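Local structure of fibronectin type-III domain-containing protein (Caldanaerobacter subterraneus subsp. tengcongensis, 7JGU) at residues 49-53 with 54-58. The protein is of unconfirmed function, but this piece is an engineered variant of a highly thermostable fibronectin type III-like domain, probably a structural module of a longer bacterial protein. Numbering follows the deposited sequence.
Sequences ASTDK and LEYYV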
loop_
_atom_site.group_PDB
_atom_site.type_symbol
_atom_site.label_atom_id
_atom_site.label_comp_id
_atom_site.label_asym_id
_atom_site.label_seq_id
_atom_site.Cartn_x
_atom_site.Cartn_y
_atom_site.Cartn_z
ATOM N N ALA A 49 5.302 5.879 1.453
ATOM C CA ALA A 49 4.835 6.991 0.643
ATOM C C ALA A 49 3.456 7.425 1.103
ATOM O O ALA A 49 2.733 6.664 1.750
ATOM C CB ALA A 49 4.764 6.638 -0.837
ATOM N N SER A 50 3.100 8.659 0.739
ATOM C CA SER A 50 1.743 9.178 0.846
ATOM C C SER A 50 1.273 9.570 -0.547
ATOM O O SER A 50 2.053 10.075 -1.348
ATOM C CB SER A 50 1.689 10.420 1.744
ATOM O OG SER A 50 2.129 10.112 3.051
ATOM N N THR A 51 -0.015 9.380 -0.833
ATOM C CA THR A 51 -0.537 9.724 -2.147
ATOM C C THR A 51 -2.004 10.067 -2.041
ATOM O O THR A 51 -2.698 9.580 -1.155
ATOM C CB THR A 51 -0.330 8.586 -3.146
ATOM O OG1 THR A 51 -0.776 8.980 -4.451
ATOM C CG2 THR A 51 -1.072 7.362 -2.750
ATOM N N ASP A 52 -2.474 10.872 -2.977
ATOM C CA ASP A 52 -3.896 11.122 -3.141
ATOM C C ASP A 52 -4.488 10.317 -4.286
ATOM O O ASP A 52 -5.681 10.448 -4.588
ATOM C CB ASP A 52 -4.202 12.622 -3.272
ATOM C CG ASP A 52 -3.610 13.254 -4.503
ATOM O OD1 ASP A 52 -2.929 12.585 -5.286
ATOM O OD2 ASP A 52 -3.842 14.471 -4.691
ATOM N N LYS A 53 -3.692 9.452 -4.899
ATOM C CA LYS A 53 -4.150 8.572 -5.957
ATOM C C LYS A 53 -4.637 7.249 -5.366
ATOM O O LYS A 53 -4.597 7.026 -4.155
ATOM C CB LYS A 53 -3.016 8.327 -6.949
ATOM C CG LYS A 53 -2.386 9.568 -7.509
ATOM C CD LYS A 53 -3.391 10.465 -8.203
ATOM C CE LYS A 53 -2.691 11.609 -8.936
ATOM N NZ LYS A 53 -2.171 12.639 -7.994
ATOM N N LEU A 54 -5.096 6.354 -6.238
ATOM C CA LEU A 54 -5.581 5.028 -5.868
ATOM C C LEU A 54 -4.617 3.929 -6.260
ATOM O O LEU A 54 -4.982 2.751 -6.219
ATOM C CB LEU A 54 -6.954 4.782 -6.472
ATOM C CG LEU A 54 -8.015 5.814 -6.131
ATOM C CD1 LEU A 54 -9.350 5.439 -6.782
ATOM C CD2 LEU A 54 -8.172 5.954 -4.640
ATOM N N GLU A 55 -3.393 4.289 -6.609
ATOM C CA GLU A 55 -2.374 3.298 -6.895
ATOM C C GLU A 55 -1.013 3.910 -6.630
ATOM O O GLU A 55 -0.866 5.137 -6.586
ATOM C CB GLU A 55 -2.445 2.811 -8.335
ATOM C CG GLU A 55 -2.112 3.863 -9.372
ATOM C CD GLU A 55 -1.956 3.291 -10.783
ATOM O OE1 GLU A 55 -2.427 2.158 -11.038
ATOM O OE2 GLU A 55 -1.358 3.979 -11.643
ATOM N N TYR A 56 -0.015 3.043 -6.468
ATOM C CA TYR A 56 1.337 3.526 -6.204
ATOM C C TYR A 56 2.336 2.447 -6.582
ATOM O O TYR A 56 2.170 1.297 -6.187
ATOM C CB TYR A 56 1.508 3.891 -4.711
ATOM C CG TYR A 56 2.740 4.722 -4.453
ATOM C CD1 TYR A 56 2.697 6.113 -4.564
ATOM C CD2 TYR A 56 3.948 4.139 -4.120
ATOM C CE1 TYR A 56 3.806 6.891 -4.349
ATOM C CE2 TYR A 56 5.087 4.921 -3.925
ATOM C CZ TYR A 56 5.002 6.295 -4.048
ATOM O OH TYR A 56 6.119 7.067 -3.849
ATOM N N TYR A 57 3.367 2.830 -7.322
ATOM C CA TYR A 57 4.445 1.918 -7.677
ATOM C C TYR A 57 5.530 1.964 -6.617
ATOM O O TYR A 57 6.097 3.023 -6.353
ATOM C CB TYR A 57 5.060 2.320 -9.015
ATOM C CG TYR A 57 4.234 1.991 -10.213
ATOM C CD1 TYR A 57 4.330 0.754 -10.828
ATOM C CD2 TYR A 57 3.363 2.920 -10.745
ATOM C CE1 TYR A 57 3.582 0.452 -11.941
ATOM C CE2 TYR A 57 2.613 2.638 -11.854
ATOM C CZ TYR A 57 2.728 1.396 -12.452
ATOM O OH TYR A 57 1.987 1.097 -13.563
ATOM N N VAL A 58 5.779 0.833 -5.972
ATOM C CA VAL A 58 6.876 0.709 -5.023
ATOM C C VAL A 58 8.055 0.133 -5.777
ATOM O O VAL A 58 7.980 -0.972 -6.320
ATOM C CB VAL A 58 6.493 -0.151 -3.809
ATOM C CG1 VAL A 58 7.659 -0.283 -2.854
ATOM C CG2 VAL A 58 5.267 0.439 -3.120
#
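Leu-54 is peptide-bonded to Lys-53 at the bend where the chain leaves one strand for the next; its CB points away from segment 49-53, and its side chain touches Trp-26, Glu-28 and Tyr-35. The bend before it is an ST turn: Thr-51 OG1 accepts the backbone N-H of Lys-53 at 3.0 Å, nearly straight at 165°, with OG1 anti to the backbone N of Thr-51 (chi1 -176°), which leaves it facing that N-H. On the solvent side the lysine chain, bent at chi2 and chi4, folds back so that Lys-53 NZ forms a salt bridge to the syn side of Asp-52 OD1, 2.8 Å away. Glu-55 points its CB away from segment 49-53 and touches Leu-23 and Thr-25. Tyr-56 carries the contact: with CG anti to the backbone N (chi1 -165°), the ring puts one face over Ala-49 CB, which lies tightly against Tyr-56 CZ (3.2 Å) and OH (3.3 Å), while CD1 comes obliquely to 4.2 Å from Thr-51 CB. Beyond it, strand 55-58 runs along strand 21-25 as an edge strand of the three-stranded sheet, whereas Ala-49 and Thr-51 pair with strand 34-41 in the four-stranded sheet. The turn thus crosses between the two sheets of the fibronectin type III sandwich, with Trp-26 also touching Thr-51 and Tyr-56.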